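Long-range contacts in putative methylase (Clostridium difficile, PDB 3LDU), which probably methylates guanine bases of ribosomal RNA through a Rossmann-like methyltransferase domain that here holds GTP: residues 303-308 and 333-338; 339-344 and 372-377; 292-297 and 326-331. All coordinates share one frame; numbering follows the deposited sequence.

Overall arrangement
All three contacts lie in the methyltransferase domain; contacts 1 and 2 share its sheet, and contact 3 packs a helix beside it against a loop at the nucleotide. Contact 1 closes the crossover from strand 304-307 through helix 315-333; contact 2 continues from its far end, pairing strand 339-344 with 372-377. Their centres are about 9 Å apart, and backbone pairing joins them, with Ile305 O 2.8 Å from Tyr341 N. Contact 3 holds the same helix against loop 292-297, its centre about 10 Å from that of contact 1, where Phe296 packs on Trp338 and Leu335. Contacts 2 and 3, about 14 Å between centres, meet through Leu342 and Leu328. GTP touches contact 1 at Asn308 and contact 3 at Asp292 and Ala293.

Contact 1: 303-308 and 333-338; sequences GFIITN and RKLKNW. With GTP (guanosine-5'-triphosphate), chain B.
Strand 304-307 and the loop 333-338 lie at the two ends of a beta-alpha-beta crossover in the Rossmann-like sheet: helix 315-333 bridges them, and the loop leads into the neighbouring parallel strand 339-344. No hydrogen bond joins the two segments, which meet through one ring and a few apolar branches. The ring is that of Trp338, whose CG stands anti to the carbonyl carbon (chi1 -80°). Gly303, with no side chain between, lays its backbone on one face in a CH-pi contact, CA 3.5 Å from the centroid of the Trp338 six-membered ring and 14° off the normal. Leu335 CD1 lies over the opposite face, offset toward the rim, so the indole is sandwiched, while its NE1 is hydrogen-bonded to Asp300 O, which fixes the ring's rotation. Aliphatic packing extends this along the strand. Ile305 crosses both partners at about a right angle, its CD1 3.6 Å from Leu335 CD1 and its CG1 3.9 Å from Trp338 CZ3. Just past the strand's last residue, Thr307, comes Asn308, the first residue of the Asn-Pro-Pro-Tyr motif of many amino-methyltransferases; Asn308 O comes within 3.1 Å of GTP C5'.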
loop_
_atom_site.group_PDB
_atom_site.type_symbol
_atom_site.label_atom_id
_atom_site.label_comp_id
_atom_site.label_asym_id
_atom_site.label_seq_id
_atom_site.Cartn_x
_atom_site.Cartn_y
_atom_site.Cartn_z
ATOM N N GLY A 303 0.507 -23.076 -14.006
ATOM C CA GLY A 303 -0.103 -22.371 -12.892
ATOM C C GLY A 303 0.869 -21.422 -12.203
ATOM O O GLY A 303 2.063 -21.368 -12.524
ATOM N N PHE A 304 0.352 -20.668 -11.243
ATOM C CA PHE A 304 1.156 -19.732 -10.469
ATOM C C PHE A 304 1.018 -20.028 -8.987
ATOM O O PHE A 304 -0.068 -20.353 -8.525
ATOM C CB PHE A 304 0.673 -18.298 -10.707
ATOM C CG PHE A 304 0.973 -17.776 -12.072
ATOM C CD1 PHE A 304 2.121 -17.049 -12.307
ATOM C CD2 PHE A 304 0.096 -18.003 -13.121
ATOM C CE1 PHE A 304 2.395 -16.566 -13.564
ATOM C CE2 PHE A 304 0.367 -17.523 -14.379
ATOM C CZ PHE A 304 1.519 -16.805 -14.602
ATOM N N ILE A 305 2.118 -19.895 -8.250
ATOM C CA ILE A 305 2.079 -19.886 -6.790
ATOM C C ILE A 305 2.660 -18.557 -6.314
ATOM O O ILE A 305 3.733 -18.145 -6.777
ATOM C CB ILE A 305 2.886 -21.042 -6.182
ATOM C CG1 ILE A 305 2.109 -22.352 -6.329
ATOM C CG2 ILE A 305 3.172 -20.767 -4.702
ATOM C CD1 ILE A 305 2.996 -23.621 -6.286
ATOM N N ILE A 306 1.929 -17.856 -5.446
ATOM C CA ILE A 306 2.460 -16.649 -4.811
ATOM C C ILE A 306 2.182 -16.825 -3.344
ATOM O O ILE A 306 1.027 -17.055 -2.954
ATOM C CB ILE A 306 1.758 -15.370 -5.318
ATOM C CG1 ILE A 306 1.912 -15.240 -6.837
ATOM C CG2 ILE A 306 2.351 -14.131 -4.643
ATOM C CD1 ILE A 306 1.082 -14.094 -7.428
ATOM N N THR A 307 3.219 -16.757 -2.518
ATOM C CA THR A 307 3.031 -17.129 -1.122
ATOM C C THR A 307 4.024 -16.482 -0.159
ATOM O O THR A 307 5.117 -16.064 -0.552
ATOM C CB THR A 307 3.104 -18.683 -0.963
ATOM O OG1 THR A 307 2.639 -19.058 0.333
ATOM C CG2 THR A 307 4.535 -19.187 -1.186
ATOM N N ASN A 308 3.619 -16.437 1.112
ATOM C CA ASN A 308 4.360 -15.791 2.190
ATOM C C ASN A 308 4.557 -16.832 3.307
ATOM O O ASN A 308 3.735 -16.943 4.222
ATOM C CB ASN A 308 3.523 -14.565 2.639
ATOM C CG ASN A 308 4.053 -13.868 3.874
ATOM O OD1 ASN A 308 3.279 -13.506 4.774
ATOM N ND2 ASN A 308 5.339 -13.616 3.908
ATOM N N ARG A 333 8.846 -28.145 -7.695
ATOM C CA ARG A 333 9.606 -28.549 -8.879
ATOM C C ARG A 333 8.958 -29.733 -9.610
ATOM O O ARG A 333 9.287 -30.009 -10.765
ATOM C CB ARG A 333 11.078 -28.838 -8.519
ATOM C CG ARG A 333 11.913 -27.554 -8.316
ATOM C CD ARG A 333 13.418 -27.827 -8.185
ATOM N NE ARG A 333 13.757 -28.443 -6.908
ATOM C CZ ARG A 333 13.866 -27.782 -5.760
ATOM N NH1 ARG A 333 13.657 -26.467 -5.717
ATOM N NH2 ARG A 333 14.169 -28.439 -4.648
ATOM N N LYS A 334 8.038 -30.415 -8.936
ATOM C CA LYS A 334 7.300 -31.533 -9.528
ATOM C C LYS A 334 6.082 -31.073 -10.324
ATOM O O LYS A 334 5.436 -31.871 -11.008
ATOM C CB LYS A 334 6.875 -32.537 -8.448
ATOM C CG LYS A 334 8.023 -33.386 -7.919
ATOM C CD LYS A 334 7.621 -34.193 -6.689
ATOM C CE LYS A 334 6.494 -35.167 -6.988
ATOM N NZ LYS A 334 6.039 -35.883 -5.760
ATOM N N LEU A 335 5.754 -29.789 -10.211
ATOM C CA LEU A 335 4.652 -29.214 -10.968
ATOM C C LEU A 335 5.049 -29.095 -12.433
ATOM O O LEU A 335 6.233 -28.985 -12.761
ATOM C CB LEU A 335 4.281 -27.831 -10.396
ATOM C CG LEU A 335 3.813 -27.903 -8.941
ATOM C CD1 LEU A 335 3.683 -26.510 -8.277
ATOM C CD2 LEU A 335 2.496 -28.668 -8.865
ATOM N N LYS A 336 4.061 -29.117 -13.319
ATOM C CA LYS A 336 4.351 -29.065 -14.742
ATOM C C LYS A 336 4.384 -27.633 -15.242
ATOM O O LYS A 336 3.343 -27.045 -15.491
ATOM C CB LYS A 336 3.315 -29.869 -15.534
ATOM C CG LYS A 336 3.587 -29.912 -17.031
ATOM C CD LYS A 336 5.011 -30.371 -17.312
ATOM C CE LYS A 336 5.287 -30.463 -18.805
ATOM N NZ LYS A 336 6.718 -30.771 -19.077
ATOM N N ASN A 337 5.586 -27.083 -15.392
ATOM C CA ASN A 337 5.756 -25.757 -15.966
ATOM C C ASN A 337 5.032 -24.673 -15.167
ATOM O O ASN A 337 4.430 -23.772 -15.748
ATOM C CB ASN A 337 5.245 -25.739 -17.407
ATOM C CG ASN A 337 6.176 -26.449 -18.361
ATOM O OD1 ASN A 337 7.387 -26.268 -18.306
ATOM N ND2 ASN A 337 5.612 -27.265 -19.243
ATOM N N TRP A 338 5.065 -24.766 -13.843
ATOM C CA TRP A 338 4.490 -23.698 -13.022
ATOM C C TRP A 338 5.520 -22.594 -12.758
ATOM O O TRP A 338 6.720 -22.790 -12.952
ATOM C CB TRP A 338 3.974 -24.250 -11.682
ATOM C CG TRP A 338 2.622 -24.925 -11.755
ATOM C CD1 TRP A 338 2.249 -25.920 -12.615
ATOM C CD2 TRP A 338 1.486 -24.671 -10.913
ATOM N NE1 TRP A 338 0.943 -26.292 -12.371
ATOM C CE2 TRP A 338 0.450 -25.539 -11.335
ATOM C CE3 TRP A 338 1.228 -23.782 -9.857
ATOM C CZ2 TRP A 338 -0.810 -25.552 -10.732
ATOM C CZ3 TRP A 338 -0.023 -23.804 -9.255
ATOM C CH2 TRP A 338 -1.029 -24.681 -9.699
HETATM P PG GTP B . -1.350 -13.511 5.144
HETATM O O1G GTP B . -1.761 -14.153 3.836
HETATM O O2G GTP B . -1.238 -12.026 4.930
HETATM O O3G GTP B . -2.392 -13.737 6.214
HETATM O O3B GTP B . 0.076 -14.138 5.589
HETATM P PB GTP B . 0.154 -15.157 6.841
HETATM O O1B GTP B . 0.603 -14.369 8.048
HETATM O O2B GTP B . -1.187 -15.779 7.124
HETATM O O3A GTP B . 1.255 -16.304 6.547
HETATM P PA GTP B . 2.270 -16.636 7.766
HETATM O O1A GTP B . 1.460 -16.765 9.038
HETATM O O2A GTP B . 3.301 -15.543 7.920
HETATM O "O5'" GTP B . 2.950 -18.062 7.483
HETATM C "C5'" GTP B . 2.462 -18.767 6.386
HETATM C "C4'" GTP B . 1.312 -19.647 6.861
HETATM O "O4'" GTP B . 1.672 -20.952 6.504
HETATM C "C3'" GTP B . 1.034 -19.689 8.366
HETATM O "O3'" GTP B . -0.304 -19.288 8.565
HETATM C "C2'" GTP B . 1.190 -21.148 8.787
HETATM O "O2'" GTP B . 0.087 -21.634 9.526
HETATM C "C1'" GTP B . 1.173 -21.857 7.456
HETATM N N9 GTP B . 1.998 -23.066 7.352
HETATM C C8 GTP B . 3.137 -23.448 8.010
HETATM N N7 GTP B . 3.506 -24.659 7.512
HETATM C C5 GTP B . 2.611 -25.038 6.563
HETATM C C6 GTP B . 2.504 -26.161 5.750
HETATM O O6 GTP B . 3.333 -27.083 5.810
HETATM N N1 GTP B . 1.447 -26.227 4.867
HETATM C C2 GTP B . 0.515 -25.208 4.785
HETATM N N2 GTP B . -0.471 -25.314 3.910
HETATM N N3 GTP B . 0.607 -24.084 5.602
HETATM C C4 GTP B . 1.657 -24.029 6.461
#

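Contact 2: 339-344 and 372-377; sequences SYYLIT and FFQYPG
Antiparallel strand pairing, with side chains interleaved on both faces, joins 339-344 to 372-377 near one edge of the methyltransferase sheet. Two hydrogen-bonded pairs set the register. Leu342 and Phe373 exchange nearly straight bonds in the carbonyl planes, Phe373 N to Leu342 O at 2.8 Å and Leu342 N to Phe373 O at 3.0 Å. Tyr340 and Tyr375 are less regular: the bond from Tyr375 N to Tyr340 O is bent to 135° at the hydrogen, and Tyr340 N meets Tyr375 O from above its carbonyl plane. Beyond the strand end, Gly377 N donates to Ser339 OG at 2.9 Å. Strand 368-375 runs against the otherwise parallel strands, between 339-344 and 359-365, the reversed strand that marks class I methyltransferases. On the face carrying Tyr341 and Phe372, the two ring planes are 25° apart but displaced so far that they scarcely overlap, and Phe372 CZ presses on Tyr341 CB at 3.3 Å; Phe372 gets there with CG anti to its backbone N (chi1 -170°). Gln374 lays CB and CG along the CD1-CE1 side of Tyr341, CG at the ring edge in plane. The other face holds Tyr340, whose CD1 comes obliquely to Tyr375 CB at 3.4 Å. Both tyrosine hydroxyls are hydrogen-bonded to Gln355, Tyr340 OH to its NE2 and Tyr375 OH to its backbone O.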
loop_
_atom_site.group_PDB
_atom_site.type_symbol
_atom_site.label_atom_id
_atom_site.label_comp_id
_atom_site.label_asym_id
_atom_site.label_seq_id
_atom_site.Cartn_x
_atom_site.Cartn_y
_atom_site.Cartn_z
ATOM N N SER A 339 5.025 -21.445 -12.308
ATOM C CA SER A 339 5.843 -20.315 -11.872
ATOM C C SER A 339 5.550 -20.134 -10.387
ATOM O O SER A 339 4.397 -20.215 -9.987
ATOM C CB SER A 339 5.411 -19.029 -12.588
ATOM O OG SER A 339 5.686 -19.069 -13.981
ATOM N N TYR A 340 6.565 -19.886 -9.567
ATOM C CA TYR A 340 6.300 -19.691 -8.145
ATOM C C TYR A 340 7.101 -18.519 -7.586
ATOM O O TYR A 340 8.213 -18.243 -8.042
ATOM C CB TYR A 340 6.521 -20.976 -7.333
ATOM C CG TYR A 340 7.555 -21.939 -7.901
ATOM C CD1 TYR A 340 8.885 -21.867 -7.514
ATOM C CD2 TYR A 340 7.186 -22.943 -8.787
ATOM C CE1 TYR A 340 9.833 -22.747 -8.014
ATOM C CE2 TYR A 340 8.141 -23.837 -9.305
ATOM C CZ TYR A 340 9.462 -23.728 -8.906
ATOM O OH TYR A 340 10.431 -24.596 -9.393
ATOM N N TYR A 341 6.519 -17.841 -6.603
ATOM C CA TYR A 341 7.075 -16.604 -6.064
ATOM C C TYR A 341 6.897 -16.654 -4.558
ATOM O O TYR A 341 5.798 -16.916 -4.075
ATOM C CB TYR A 341 6.316 -15.406 -6.644
ATOM C CG TYR A 341 6.354 -15.352 -8.161
ATOM C CD1 TYR A 341 7.307 -14.585 -8.827
ATOM C CD2 TYR A 341 5.453 -16.100 -8.931
ATOM C CE1 TYR A 341 7.352 -14.532 -10.220
ATOM C CE2 TYR A 341 5.502 -16.063 -10.328
ATOM C CZ TYR A 341 6.449 -15.273 -10.961
ATOM O OH TYR A 341 6.519 -15.225 -12.347
ATOM N N LEU A 342 7.974 -16.445 -3.814
ATOM C CA LEU A 342 7.912 -16.586 -2.364
ATOM C C LEU A 342 8.593 -15.411 -1.703
ATOM O O LEU A 342 9.692 -15.014 -2.103
ATOM C CB LEU A 342 8.636 -17.872 -1.930
ATOM C CG LEU A 342 8.035 -19.198 -2.399
ATOM C CD1 LEU A 342 8.713 -19.620 -3.696
ATOM C CD2 LEU A 342 8.190 -20.290 -1.346
ATOM N N ILE A 343 7.942 -14.851 -0.692
ATOM C CA ILE A 343 8.546 -13.764 0.069
ATOM C C ILE A 343 8.981 -14.259 1.449
ATOM O O ILE A 343 8.218 -14.922 2.153
ATOM C CB ILE A 343 7.583 -12.543 0.183
ATOM C CG1 ILE A 343 8.244 -11.448 1.021
ATOM C CG2 ILE A 343 6.219 -12.958 0.750
ATOM C CD1 ILE A 343 7.574 -10.056 0.889
ATOM N N THR A 344 10.228 -13.998 1.812
ATOM C CA THR A 344 10.714 -14.389 3.127
ATOM C C THR A 344 11.912 -13.556 3.526
ATOM O O THR A 344 12.649 -13.070 2.667
ATOM C CB THR A 344 11.083 -15.894 3.207
ATOM O OG1 THR A 344 11.583 -16.175 4.519
ATOM C CG2 THR A 344 12.146 -16.255 2.178
ATOM N N PHE A 372 11.763 -10.990 -2.158
ATOM C CA PHE A 372 10.770 -11.679 -2.977
ATOM C C PHE A 372 11.557 -12.474 -4.012
ATOM O O PHE A 372 12.204 -11.888 -4.877
ATOM C CB PHE A 372 9.879 -10.645 -3.666
ATOM C CG PHE A 372 8.671 -11.225 -4.364
ATOM C CD1 PHE A 372 7.890 -12.205 -3.761
ATOM C CD2 PHE A 372 8.305 -10.761 -5.617
ATOM C CE1 PHE A 372 6.762 -12.711 -4.401
ATOM C CE2 PHE A 372 7.189 -11.263 -6.265
ATOM C CZ PHE A 372 6.413 -12.234 -5.658
ATOM N N PHE A 373 11.527 -13.799 -3.890
ATOM C CA PHE A 373 12.248 -14.699 -4.794
ATOM C C PHE A 373 11.327 -15.165 -5.918
ATOM O O PHE A 373 10.298 -15.783 -5.667
ATOM C CB PHE A 373 12.734 -15.901 -4.014
ATOM C CG PHE A 373 13.717 -15.572 -2.935
ATOM C CD1 PHE A 373 15.072 -15.509 -3.215
ATOM C CD2 PHE A 373 13.288 -15.332 -1.641
ATOM C CE1 PHE A 373 15.990 -15.211 -2.220
ATOM C CE2 PHE A 373 14.197 -15.041 -0.637
ATOM C CZ PHE A 373 15.550 -14.982 -0.929
ATOM N N GLN A 374 11.713 -14.894 -7.157
ATOM C CA GLN A 374 10.815 -15.085 -8.293
ATOM C C GLN A 374 11.316 -16.240 -9.144
ATOM O O GLN A 374 12.475 -16.253 -9.543
ATOM C CB GLN A 374 10.782 -13.807 -9.133
ATOM C CG GLN A 374 10.339 -12.614 -8.311
ATOM C CD GLN A 374 10.403 -11.290 -9.055
ATOM O OE1 GLN A 374 10.486 -10.233 -8.433
ATOM N NE2 GLN A 374 10.355 -11.340 -10.381
ATOM N N TYR A 375 10.431 -17.192 -9.424
ATOM C CA TYR A 375 10.779 -18.386 -10.201
ATOM C C TYR A 375 9.786 -18.608 -11.339
ATOM O O TYR A 375 8.967 -19.528 -11.272
ATOM C CB TYR A 375 10.770 -19.621 -9.316
ATOM C CG TYR A 375 11.771 -19.632 -8.191
ATOM C CD1 TYR A 375 13.012 -20.244 -8.349
ATOM C CD2 TYR A 375 11.474 -19.054 -6.959
ATOM C CE1 TYR A 375 13.933 -20.274 -7.311
ATOM C CE2 TYR A 375 12.392 -19.072 -5.913
ATOM C CZ TYR A 375 13.622 -19.683 -6.097
ATOM O OH TYR A 375 14.540 -19.711 -5.069
ATOM N N PRO A 376 9.851 -17.771 -12.386
ATOM C CA PRO A 376 8.993 -17.998 -13.554
ATOM C C PRO A 376 9.327 -19.335 -14.189
ATOM O O PRO A 376 10.491 -19.747 -14.159
ATOM C CB PRO A 376 9.365 -16.847 -14.502
ATOM C CG PRO A 376 10.702 -16.345 -14.005
ATOM C CD PRO A 376 10.648 -16.538 -12.519
ATOM N N GLY A 377 8.318 -20.006 -14.739
ATOM C CA GLY A 377 8.500 -21.318 -15.335
ATOM C C GLY A 377 9.399 -21.265 -16.554
ATOM O O GLY A 377 9.665 -20.187 -17.086
#

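Contact 3: 292-297 and 326-331; sequences DATQFK and KELGYA. With GTP (guanosine-5'-triphosphate), chain B.
Ala293 sits between nucleotide and helix: its CB lies 3.7 Å from Leu328 CD2 and touches N1 of the guanine of GTP as well. Leu328 reaches it with one methyl, CG being turned anti to the carbonyl carbon. Next along the loop, the side chains of Thr294 and Glu327 run alongside each other in the same direction; Thr294 CG2 packs on Glu327 CB and comes 3.5 Å from Glu327 OE1, while Glu327 OE2 is held by Gln323 NE2. Ala331 CB packs against the backbone oxygens of Thr294 and Phe296. No direct hydrogen bond crosses here, but two waters do the bridging. One donates to Thr294 O and Glu327 O, the other to Phe296 O and Ala331 O, so carbonyls of loop and helix are joined in pairs. Behind this layer the loop is stiffened by its own bonds. Asp292 OD1 accepts from Thr294 N, forming an Asx turn, and from Thr294 OG1 at 2.8 Å, both from above the carboxylate plane; Gln295 NE2 in turn donates to Thr294 OG1 in a nearly straight bond. The same OD1 takes only a weak bond from GTP N1 and stands 3.0 Å from GTP O6, an acceptor facing an acceptor, while Ala293 N lies 2.9 Å from GTP N1. An aspartate and a backbone N-H would suit the amino group and N1 of an adenine better, consistent with the loop after strand 286-290 being the adenine-binding edge of a class I AdoMet pocket, occupied here by guanine.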
loop_
_atom_site.group_PDB
_atom_site.type_symbol
_atom_site.label_atom_id
_atom_site.label_comp_id
_atom_site.label_asym_id
_atom_site.label_seq_id
_atom_site.Cartn_x
_atom_site.Cartn_y
_atom_site.Cartn_z
ATOM N N ASP A 292 -1.798 -28.986 3.322
ATOM C CA ASP A 292 -0.362 -28.959 3.595
ATOM C C ASP A 292 0.387 -28.640 2.290
ATOM O O ASP A 292 0.378 -29.441 1.359
ATOM C CB ASP A 292 0.029 -30.348 4.151
ATOM C CG ASP A 292 1.501 -30.466 4.556
ATOM O OD1 ASP A 292 2.303 -29.532 4.336
ATOM O OD2 ASP A 292 1.851 -31.540 5.106
ATOM N N ALA A 293 1.018 -27.463 2.224
ATOM C CA ALA A 293 1.756 -27.013 1.038
ATOM C C ALA A 293 2.825 -28.004 0.562
ATOM O O ALA A 293 3.120 -28.064 -0.631
ATOM C CB ALA A 293 2.412 -25.661 1.312
ATOM N N THR A 294 3.425 -28.734 1.502
ATOM C CA THR A 294 4.478 -29.705 1.160
ATOM C C THR A 294 3.935 -30.914 0.404
ATOM O O THR A 294 4.702 -31.707 -0.146
ATOM C CB THR A 294 5.288 -30.185 2.396
ATOM O OG1 THR A 294 4.459 -30.971 3.251
ATOM C CG2 THR A 294 5.852 -28.987 3.173
ATOM N N GLN A 295 2.616 -31.051 0.380
ATOM C CA GLN A 295 1.978 -32.130 -0.354
ATOM C C GLN A 295 1.233 -31.589 -1.554
ATOM O O GLN A 295 0.464 -32.320 -2.185
ATOM C CB GLN A 295 1.002 -32.889 0.543
ATOM C CG GLN A 295 1.614 -33.310 1.856
ATOM C CD GLN A 295 2.765 -34.249 1.650
ATOM O OE1 GLN A 295 2.599 -35.317 1.060
ATOM N NE2 GLN A 295 3.949 -33.862 2.128
ATOM N N PHE A 296 1.424 -30.309 -1.862
ATOM C CA PHE A 296 0.666 -29.731 -2.964
ATOM C C PHE A 296 1.021 -30.423 -4.285
ATOM O O PHE A 296 2.195 -30.633 -4.600
ATOM C CB PHE A 296 0.824 -28.200 -3.071
ATOM C CG PHE A 296 0.068 -27.614 -4.228
ATOM C CD1 PHE A 296 -1.315 -27.499 -4.178
ATOM C CD2 PHE A 296 0.732 -27.235 -5.395
ATOM C CE1 PHE A 296 -2.029 -26.987 -5.248
ATOM C CE2 PHE A 296 0.025 -26.720 -6.471
ATOM C CZ PHE A 296 -1.363 -26.595 -6.394
ATOM N N LYS A 297 -0.007 -30.796 -5.037
ATOM C CA LYS A 297 0.177 -31.409 -6.348
ATOM C C LYS A 297 -0.917 -30.915 -7.286
ATOM O O LYS A 297 -2.018 -30.576 -6.849
ATOM C CB LYS A 297 0.111 -32.943 -6.241
ATOM C CG LYS A 297 1.171 -33.555 -5.343
ATOM C CD LYS A 297 0.901 -35.039 -5.086
ATOM C CE LYS A 297 2.048 -35.686 -4.320
ATOM N NZ LYS A 297 2.289 -35.050 -2.994
ATOM N N LYS A 326 12.944 -26.799 1.988
ATOM C CA LYS A 326 13.390 -27.935 1.183
ATOM C C LYS A 326 12.187 -28.707 0.645
ATOM O O LYS A 326 12.106 -29.043 -0.538
ATOM C CB LYS A 326 14.261 -28.870 2.027
ATOM C CG LYS A 326 14.802 -30.063 1.281
ATOM C CD LYS A 326 15.481 -31.027 2.254
ATOM C CE LYS A 326 16.554 -30.323 3.079
ATOM N NZ LYS A 326 17.711 -29.919 2.232
ATOM N N GLU A 327 11.239 -28.967 1.528
ATOM C CA GLU A 327 10.035 -29.692 1.133
ATOM C C GLU A 327 9.197 -28.936 0.098
ATOM O O GLU A 327 8.675 -29.542 -0.842
ATOM C CB GLU A 327 9.237 -30.098 2.365
ATOM C CG GLU A 327 10.004 -31.146 3.188
ATOM C CD GLU A 327 9.344 -31.492 4.512
ATOM O OE1 GLU A 327 8.171 -31.137 4.715
ATOM O OE2 GLU A 327 10.007 -32.135 5.352
ATOM N N LEU A 328 9.085 -27.616 0.252
ATOM C CA LEU A 328 8.434 -26.803 -0.769
ATOM C C LEU A 328 9.131 -26.890 -2.127
ATOM O O LEU A 328 8.478 -27.007 -3.168
ATOM C CB LEU A 328 8.358 -25.332 -0.340
ATOM C CG LEU A 328 7.523 -25.047 0.909
ATOM C CD1 LEU A 328 7.674 -23.583 1.305
ATOM C CD2 LEU A 328 6.040 -25.402 0.711
ATOM N N GLY A 329 10.458 -26.792 -2.124
ATOM C CA GLY A 329 11.214 -26.886 -3.360
ATOM C C GLY A 329 10.920 -28.197 -4.074
ATOM O O GLY A 329 10.656 -28.210 -5.279
ATOM N N TYR A 330 10.951 -29.295 -3.324
ATOM C CA TYR A 330 10.662 -30.611 -3.898
ATOM C C TYR A 330 9.277 -30.634 -4.542
ATOM O O TYR A 330 9.139 -31.027 -5.699
ATOM C CB TYR A 330 10.805 -31.703 -2.835
ATOM C CG TYR A 330 10.453 -33.106 -3.286
ATOM C CD1 TYR A 330 11.307 -33.829 -4.115
ATOM C CD2 TYR A 330 9.285 -33.725 -2.853
ATOM C CE1 TYR A 330 10.993 -35.119 -4.516
ATOM C CE2 TYR A 330 8.965 -35.018 -3.247
ATOM C CZ TYR A 330 9.819 -35.708 -4.078
ATOM O OH TYR A 330 9.497 -36.991 -4.471
ATOM N N ALA A 331 8.259 -30.186 -3.801
ATOM C CA ALA A 331 6.880 -30.207 -4.298
ATOM C C ALA A 331 6.690 -29.299 -5.510
ATOM O O ALA A 331 6.057 -29.677 -6.493
ATOM C CB ALA A 331 5.890 -29.816 -3.196
HETATM P PG GTP B . -1.350 -13.511 5.144
HETATM O O1G GTP B . -1.761 -14.153 3.836
HETATM O O2G GTP B . -1.238 -12.026 4.930
HETATM O O3G GTP B . -2.392 -13.737 6.214
HETATM O O3B GTP B . 0.076 -14.138 5.589
HETATM P PB GTP B . 0.154 -15.157 6.841
HETATM O O1B GTP B . 0.603 -14.369 8.048
HETATM O O2B GTP B . -1.187 -15.779 7.124
HETATM O O3A GTP B . 1.255 -16.304 6.547
HETATM P PA GTP B . 2.270 -16.636 7.766
HETATM O O1A GTP B . 1.460 -16.765 9.038
HETATM O O2A GTP B . 3.301 -15.543 7.920
HETATM O "O5'" GTP B . 2.950 -18.062 7.483
HETATM C "C5'" GTP B . 2.462 -18.767 6.386
HETATM C "C4'" GTP B . 1.312 -19.647 6.861
HETATM O "O4'" GTP B . 1.672 -20.952 6.504
HETATM C "C3'" GTP B . 1.034 -19.689 8.366
HETATM O "O3'" GTP B . -0.304 -19.288 8.565
HETATM C "C2'" GTP B . 1.190 -21.148 8.787
HETATM O "O2'" GTP B . 0.087 -21.634 9.526
HETATM C "C1'" GTP B . 1.173 -21.857 7.456
HETATM N N9 GTP B . 1.998 -23.066 7.352
HETATM C C8 GTP B . 3.137 -23.448 8.010
HETATM N N7 GTP B . 3.506 -24.659 7.512
HETATM C C5 GTP B . 2.611 -25.038 6.563
HETATM C C6 GTP B . 2.504 -26.161 5.750
HETATM O O6 GTP B . 3.333 -27.083 5.810
HETATM N N1 GTP B . 1.447 -26.227 4.867
HETATM C C2 GTP B . 0.515 -25.208 4.785
HETATM N N2 GTP B . -0.471 -25.314 3.910
HETATM N N3 GTP B . 0.607 -24.084 5.602
HETATM C C4 GTP B . 1.657 -24.029 6.461
HETATM O O HOH W 1 7.410 -31.967 -0.531
HETATM O O HOH W 2 3.999 -31.569 -6.438
#